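Side-chain contacts in response regulator (Caulobacter vibrioides, PDB 3T0Y), which probably acts, like other PhyR proteins, as a response regulator with a sigma-factor-like output part, this chain, which mimics a sigma factor to take up an anti-sigma factor: residues 93-96 against 97-100; 107-110 against 111-115; 124-127 against 128-131. One frame throughout, in Å; residues are numbered along the deposited sequence. Where two conformers were deposited one is given.

Interaction 1 (93-96 against 97-100)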
loop_
_atom_site.group_PDB
_atom_site.type_symbol
_atom_site.label_atom_id
_atom_site.label_comp_id
_atom_site.label_asym_id
_atom_site.label_seq_id
_atom_site.Cartn_x
_atom_site.Cartn_y
_atom_site.Cartn_z
ATOM N N ILE C 93 -2.850 -5.942 3.705
ATOM C CA ILE C 93 -2.530 -7.014 2.779
ATOM C C ILE C 93 -1.388 -6.600 1.838
ATOM O O ILE C 93 -1.380 -5.487 1.296
ATOM C CB ILE C 93 -3.765 -7.363 1.939
ATOM C CG1 ILE C 93 -4.877 -7.865 2.861
ATOM C CG2 ILE C 93 -3.406 -8.373 0.870
ATOM C CD1 ILE C 93 -6.220 -7.851 2.239
ATOM N N ALA C 94 -0.431 -7.495 1.641
ATOM C CA ALA C 94 0.651 -7.241 0.692
ATOM C C ALA C 94 0.032 -6.765 -0.598
ATOM O O ALA C 94 -0.927 -7.369 -1.080
ATOM C CB ALA C 94 1.473 -8.497 0.442
ATOM N N PRO C 95 0.572 -5.678 -1.158
ATOM C CA PRO C 95 0.033 -5.035 -2.365
ATOM C C PRO C 95 -0.306 -5.999 -3.518
ATOM O O PRO C 95 -1.401 -5.892 -4.077
ATOM C CB PRO C 95 1.144 -4.062 -2.764
ATOM C CG PRO C 95 1.780 -3.679 -1.428
ATOM C CD PRO C 95 1.722 -4.944 -0.604
ATOM N N ARG C 96 0.587 -6.913 -3.878
ATOM C CA ARG C 96 0.300 -7.787 -5.005
ATOM C C ARG C 96 -0.824 -8.763 -4.666
ATOM O O ARG C 96 -1.583 -9.178 -5.546
ATOM C CB ARG C 96 1.558 -8.521 -5.477
ATOM C CG ARG C 96 1.717 -8.549 -7.002
ATOM C CD ARG C 96 1.976 -7.141 -7.567
ATOM N NE ARG C 96 1.647 -7.027 -8.992
ATOM C CZ ARG C 96 1.795 -5.914 -9.703
ATOM N NH1 ARG C 96 2.274 -4.819 -9.124
ATOM N NH2 ARG C 96 1.467 -5.891 -10.991
ATOM N N SER C 97 -0.955 -9.108 -3.393
ATOM C CA SER C 97 -2.013 -10.019 -2.980
ATOM C C SER C 97 -3.302 -9.241 -2.913
ATOM O O SER C 97 -4.369 -9.770 -3.209
ATOM C CB SER C 97 -1.710 -10.644 -1.621
ATOM O OG SER C 97 -0.488 -11.371 -1.652
ATOM N N ARG C 98 -3.201 -7.974 -2.530
ATOM C CA ARG C 98 -4.371 -7.105 -2.483
ATOM C C ARG C 98 -4.981 -6.864 -3.859
ATOM O O ARG C 98 -6.205 -6.791 -4.012
ATOM C CB ARG C 98 -4.005 -5.760 -1.882
ATOM C CG ARG C 98 -5.217 -5.000 -1.394
ATOM C CD ARG C 98 -4.802 -3.970 -0.374
ATOM N NE ARG C 98 -3.974 -2.953 -0.981
ATOM C CZ ARG C 98 -2.747 -2.621 -0.614
ATOM N NH1 ARG C 98 -2.145 -3.211 0.404
ATOM N NH2 ARG C 98 -2.130 -1.654 -1.287
ATOM N N GLN C 99 -4.120 -6.679 -4.851
ATOM C CA GLN C 99 -4.574 -6.528 -6.220
ATOM C C GLN C 99 -5.374 -7.753 -6.688
ATOM O O GLN C 99 -6.508 -7.623 -7.135
ATOM C CB GLN C 99 -3.366 -6.308 -7.118
ATOM C CG GLN C 99 -2.587 -5.077 -6.736
ATOM C CD GLN C 99 -1.260 -4.976 -7.457
ATOM O OE1 GLN C 99 -0.917 -5.816 -8.281
ATOM N NE2 GLN C 99 -0.503 -3.947 -7.140
ATOM N N ALA C 100 -4.769 -8.930 -6.549
ATOM C CA ALA C 100 -5.342 -10.179 -7.008
ATOM C C ALA C 100 -6.656 -10.422 -6.299
ATOM O O ALA C 100 -7.631 -10.867 -6.900
ATOM C CB ALA C 100 -4.401 -11.293 -6.724
#

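Interaction 2 (107-110 against 111-115)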
loop_
_atom_site.group_PDB
_atom_site.type_symbol
_atom_site.label_atom_id
_atom_site.label_comp_id
_atom_site.label_asym_id
_atom_site.label_seq_id
_atom_site.Cartn_x
_atom_site.Cartn_y
_atom_site.Cartn_z
ATOM N N GLU C 107 -13.979 -6.633 -7.905
ATOM C CA GLU C 107 -14.264 -6.174 -9.263
ATOM C C GLU C 107 -14.889 -7.281 -10.112
ATOM O O GLU C 107 -15.229 -7.059 -11.272
ATOM C CB GLU C 107 -13.010 -5.630 -9.945
ATOM C CG GLU C 107 -12.428 -4.375 -9.316
ATOM C CD GLU C 107 -13.438 -3.241 -9.214
ATOM O OE1 GLU C 107 -14.158 -2.965 -10.202
ATOM O OE2 GLU C 107 -13.514 -2.633 -8.125
ATOM N N GLY C 108 -15.024 -8.468 -9.528
ATOM C CA GLY C 108 -15.720 -9.579 -10.164
ATOM C C GLY C 108 -15.082 -10.169 -11.409
ATOM O O GLY C 108 -15.754 -10.849 -12.183
ATOM N N PHE C 109 -13.792 -9.925 -11.622
ATOM C CA PHE C 109 -13.080 -10.616 -12.692
ATOM C C PHE C 109 -12.846 -12.061 -12.291
ATOM O O PHE C 109 -12.726 -12.373 -11.102
ATOM C CB PHE C 109 -11.743 -9.948 -12.976
ATOM C CG PHE C 109 -11.884 -8.566 -13.515
ATOM C CD1 PHE C 109 -12.264 -8.369 -14.834
ATOM C CD2 PHE C 109 -11.688 -7.468 -12.698
ATOM C CE1 PHE C 109 -12.415 -7.093 -15.344
ATOM C CE2 PHE C 109 -11.822 -6.190 -13.200
ATOM C CZ PHE C 109 -12.191 -6.003 -14.530
ATOM N N THR C 110 -12.769 -12.949 -13.273
ATOM C CA THR C 110 -12.456 -14.337 -12.971
ATOM C C THR C 110 -10.969 -14.391 -12.721
ATOM O O THR C 110 -10.241 -13.491 -13.151
ATOM C CB THR C 110 -12.827 -15.272 -14.126
ATOM O OG1 THR C 110 -12.060 -14.928 -15.289
ATOM C CG2 THR C 110 -14.304 -15.133 -14.454
ATOM N N PRO C 111 -10.508 -15.426 -12.003
ATOM C CA PRO C 111 -9.071 -15.591 -11.814
ATOM C C PRO C 111 -8.292 -15.558 -13.136
ATOM O O PRO C 111 -7.174 -15.050 -13.153
ATOM C CB PRO C 111 -8.967 -16.963 -11.134
ATOM C CG PRO C 111 -10.231 -17.066 -10.367
ATOM C CD PRO C 111 -11.285 -16.394 -11.217
ATOM N N THR C 112 -8.853 -16.096 -14.211
ATOM C CA THR C 112 -8.165 -16.092 -15.511
ATOM C C THR C 112 -8.021 -14.653 -15.993
ATOM O O THR C 112 -6.972 -14.242 -16.491
ATOM C CB THR C 112 -8.962 -16.856 -16.593
ATOM O OG1 THR C 112 -8.999 -18.248 -16.280
ATOM C CG2 THR C 112 -8.336 -16.656 -17.979
ATOM N N GLU C 113 -9.090 -13.887 -15.861
ATOM C CA GLU C 113 -9.043 -12.507 -16.308
ATOM C C GLU C 113 -8.048 -11.746 -15.422
ATOM O O GLU C 113 -7.282 -10.925 -15.909
ATOM C CB GLU C 113 -10.436 -11.874 -16.242
ATOM C CG GLU C 113 -11.379 -12.379 -17.305
ATOM C CD GLU C 113 -12.818 -11.941 -17.081
ATOM O OE1 GLU C 113 -13.204 -11.683 -15.926
ATOM O OE2 GLU C 113 -13.575 -11.845 -18.068
ATOM N N ALA C 114 -8.035 -12.042 -14.126
ATOM C CA ALA C 114 -7.110 -11.353 -13.217
ATOM C C ALA C 114 -5.658 -11.637 -13.622
ATOM O O ALA C 114 -4.794 -10.781 -13.511
ATOM C CB ALA C 114 -7.366 -11.755 -11.760
ATOM N N ALA C 115 -5.415 -12.839 -14.120
ATOM C CA ALA C 115 -4.105 -13.228 -14.629
ATOM C C ALA C 115 -3.708 -12.359 -15.812
ATOM O O ALA C 115 -2.574 -11.897 -15.891
ATOM C CB ALA C 115 -4.109 -14.719 -15.042
HETATM O O HOH W 1 -15.830 -11.148 -15.080
#

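Interaction 3 (124-127 against 128-131)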
loop_
_atom_site.group_PDB
_atom_site.type_symbol
_atom_site.label_atom_id
_atom_site.label_comp_id
_atom_site.label_asym_id
_atom_site.label_seq_id
_atom_site.Cartn_x
_atom_site.Cartn_y
_atom_site.Cartn_z
ATOM N N GLU C 124 0.347 -18.228 -9.984
ATOM C CA GLU C 124 0.750 -17.035 -9.247
ATOM C C GLU C 124 -0.504 -16.311 -8.746
ATOM O O GLU C 124 -0.572 -15.886 -7.594
ATOM C CB GLU C 124 1.593 -16.125 -10.146
ATOM C CG GLU C 124 1.885 -14.738 -9.598
ATOM C CD GLU C 124 2.858 -14.732 -8.416
ATOM O OE1 GLU C 124 3.069 -15.802 -7.795
ATOM O OE2 GLU C 124 3.408 -13.644 -8.100
ATOM N N VAL C 125 -1.515 -16.200 -9.603
ATOM C CA VAL C 125 -2.752 -15.542 -9.194
ATOM C C VAL C 125 -3.478 -16.245 -8.042
ATOM O O VAL C 125 -3.957 -15.578 -7.128
ATOM C CB VAL C 125 -3.732 -15.372 -10.373
ATOM C CG1 VAL C 125 -5.132 -15.024 -9.852
ATOM C CG2 VAL C 125 -3.223 -14.298 -11.287
ATOM N N GLU C 126 -3.591 -17.576 -8.076
ATOM C CA GLU C 126 -4.242 -18.297 -6.982
ATOM C C GLU C 126 -3.394 -18.199 -5.711
ATOM O O GLU C 126 -3.916 -18.125 -4.611
ATOM C CB GLU C 126 -4.515 -19.764 -7.348
ATOM C CG GLU C 126 -5.523 -19.975 -8.498
ATOM C CD GLU C 126 -6.979 -19.685 -8.107
ATOM O OE1 GLU C 126 -7.336 -18.502 -7.931
ATOM O OE2 GLU C 126 -7.778 -20.644 -7.993
ATOM N N ARG C 127 -2.078 -18.192 -5.879
ATOM C CA ARG C 127 -1.192 -18.051 -4.729
ATOM C C ARG C 127 -1.512 -16.730 -4.059
ATOM O O ARG C 127 -1.755 -16.663 -2.851
ATOM C CB ARG C 127 0.285 -18.065 -5.164
ATOM C CG ARG C 127 1.271 -17.861 -4.009
ATOM C CD ARG C 127 2.729 -17.716 -4.470
ATOM N NE ARG C 127 3.105 -16.339 -4.815
ATOM C CZ ARG C 127 3.240 -15.345 -3.935
ATOM N NH1 ARG C 127 3.007 -15.546 -2.641
ATOM N NH2 ARG C 127 3.594 -14.135 -4.354
ATOM N N LEU C 128 -1.506 -15.677 -4.876
ATOM C CA LEU C 128 -1.716 -14.319 -4.402
ATOM C C LEU C 128 -3.034 -14.186 -3.659
ATOM O O LEU C 128 -3.084 -13.613 -2.591
ATOM C CB LEU C 128 -1.635 -13.339 -5.568
ATOM C CG LEU C 128 -0.197 -13.053 -5.988
ATOM C CD1 LEU C 128 -0.162 -12.251 -7.281
ATOM C CD2 LEU C 128 0.514 -12.310 -4.858
ATOM N N ILE C 129 -4.101 -14.723 -4.225
ATOM C CA ILE C 129 -5.396 -14.687 -3.561
ATOM C C ILE C 129 -5.354 -15.526 -2.287
ATOM O O ILE C 129 -6.024 -15.216 -1.295
ATOM C CB ILE C 129 -6.495 -15.268 -4.454
ATOM C CG1 ILE C 129 -6.735 -14.380 -5.680
ATOM C CG2 ILE C 129 -7.781 -15.420 -3.658
ATOM C CD1 ILE C 129 -7.628 -15.071 -6.736
ATOM N N GLY C 130 -4.582 -16.606 -2.326
ATOM C CA GLY C 130 -4.446 -17.464 -1.164
ATOM C C GLY C 130 -3.849 -16.643 -0.041
ATOM O O GLY C 130 -4.426 -16.536 1.051
ATOM N N ASP C 131 -2.701 -16.027 -0.332
ATOM C CA ASP C 131 -1.998 -15.170 0.636
ATOM C C ASP C 131 -2.892 -14.079 1.222
ATOM O O ASP C 131 -2.854 -13.842 2.423
ATOM C CB ASP C 131 -0.758 -14.528 -0.007
ATOM C CG ASP C 131 -0.030 -13.603 0.943
ATOM O OD1 ASP C 131 0.624 -14.118 1.874
ATOM O OD2 ASP C 131 -0.114 -12.367 0.772
#

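Interaction 1 (93-96 against 97-100)
Arg98 folds back against Pro95 in the opening turn of helix 95-106, where Ala94 holds the N-cap position and Pro95 begins the helix. Arg98 CG is anti to the backbone N (chi1 -161°), and a bend at chi3 then brings the guanidinium alongside the N-terminal turn. One face of the group takes Pro95 CA, offset toward the rim, while its edge faces Ile93 O, with NH1 only 2.6 Å from that oxygen. NH2 bonds to Thr41 OG1 and to Leu35 O of the second subunit, so one side chain ties the helix start to two neighbours. Ile93 approaches through its CG2 branch, anti to its own backbone N, which lies 3.4 Å from Arg98 N. The backbone bonds of the first turn follow: Arg98 N reaches Ala94 O at 2.8 Å, and Gln99 N meets Pro95 O at 2.9 Å. Gln99 OE1 lies over one face of the Arg96 guanidinium, 2.9 Å from Arg96 NE but at too poor an angle for a hydrogen bond, the amide and guanidinium planes 68° apart. Arg96 was modelled in two conformers, so this approach is doubtful as a fixed feature. Gln99 CG also comes close to Pro95 O, at 3.0 Å.

Interaction 2 (107-110 against 111-115)
Glu113 OE1 is gripped from two directions at the start of helix 111-118. Thr110 N donates to it at 3.0 Å, nearly straight at 167°, meeting the anti side of the carboxylate from 28° out of its plane. A water molecule, itself also donating to Gly108 O, gives Glu113 OE1 a second hydrogen bond at 2.8 Å. The Glu113 chain runs extended beyond CG (chi2 170°), which carries the carboxylate back to the loop residues before the helix. There the side chains of Glu113 and Phe109 cross at about a right angle: OE1 lies at the ring edge, 3.6 Å from Phe109 CD1. The Phe109 ring also packs on Leu103 and makes an edge-to-face contact with Tyr71 of the second subunit. In return Glu113 N donates to Thr110 OG1 at 3.2 Å; the hydroxyl is placed for this between its backbone N and carbonyl carbon. Ala114 N adds the first helical bond to Thr110 O at 2.8 Å. With side chain and backbone N exchanged between residues three apart, Thr110 at the N-cap and Glu113 make a reciprocal capping box, a classic signal for starting an alpha helix.

Interaction 3 (124-127 against 128-131)
Glu124 and Leu128 meet one turn apart on helix 122-140, joined first by the backbone: Leu128 N bonds to Glu124 O at 2.9 Å, and the same i to i+4 spacing recurs from Ile129 N to Val125 O and from Asp131 N to Arg127 O. Ionic contact comes from Glu124 and Arg127, a salt bridge along one flank of the helix. Arg127 NE donates to Glu124 OE1 at 3.0 Å and 164°; the acceptor lies in the guanidinium plane and is met on its syn side, though the donor stands 34° out of the carboxylate plane. A bend of Glu124 at chi2 (70°) curls its carboxylate round toward that donor. Apolar contact joins Val125 and Ile129, which run alongside each other in the same direction, Val125 CG1 4.0 Å from Ile129 CD1. Van der Waals packing sets Leu128 methyls against the polar ends: CD1 lies 3.9 Å from Glu124 OE2, CD2 3.6 Å from Arg127 NH2. Leu128, buried against helix 95-106, packs on one side of the ion pair and may exclude some water there; with Arg127 exposed, and its NH1 close to the like-charged Arg92 NE of the second subunit, any gain in attraction is probably modest.

Interaction 1 is the buried one, whereas 107-115 and 124-131 each combine buried residues with exposed ones. Interactions 1 and 2 both start helices, but by different means: first-turn backbone bonds with an arginine laid against Pro95 in the first, a reciprocal side-chain cap in the second. Interaction 3 lies mid-helix and needs no cap. It touches both others: Leu128 and Asp131 meet helix 95-106, with a probable hydrogen bond between Ser97 OG and Asp131 OD2 at 2.6 Å, whereas Val125 packs on Ala115 of helix 111-118. Interactions 1 and 2 do not touch each other, and interaction 3 packs on both. All three reach the second subunit.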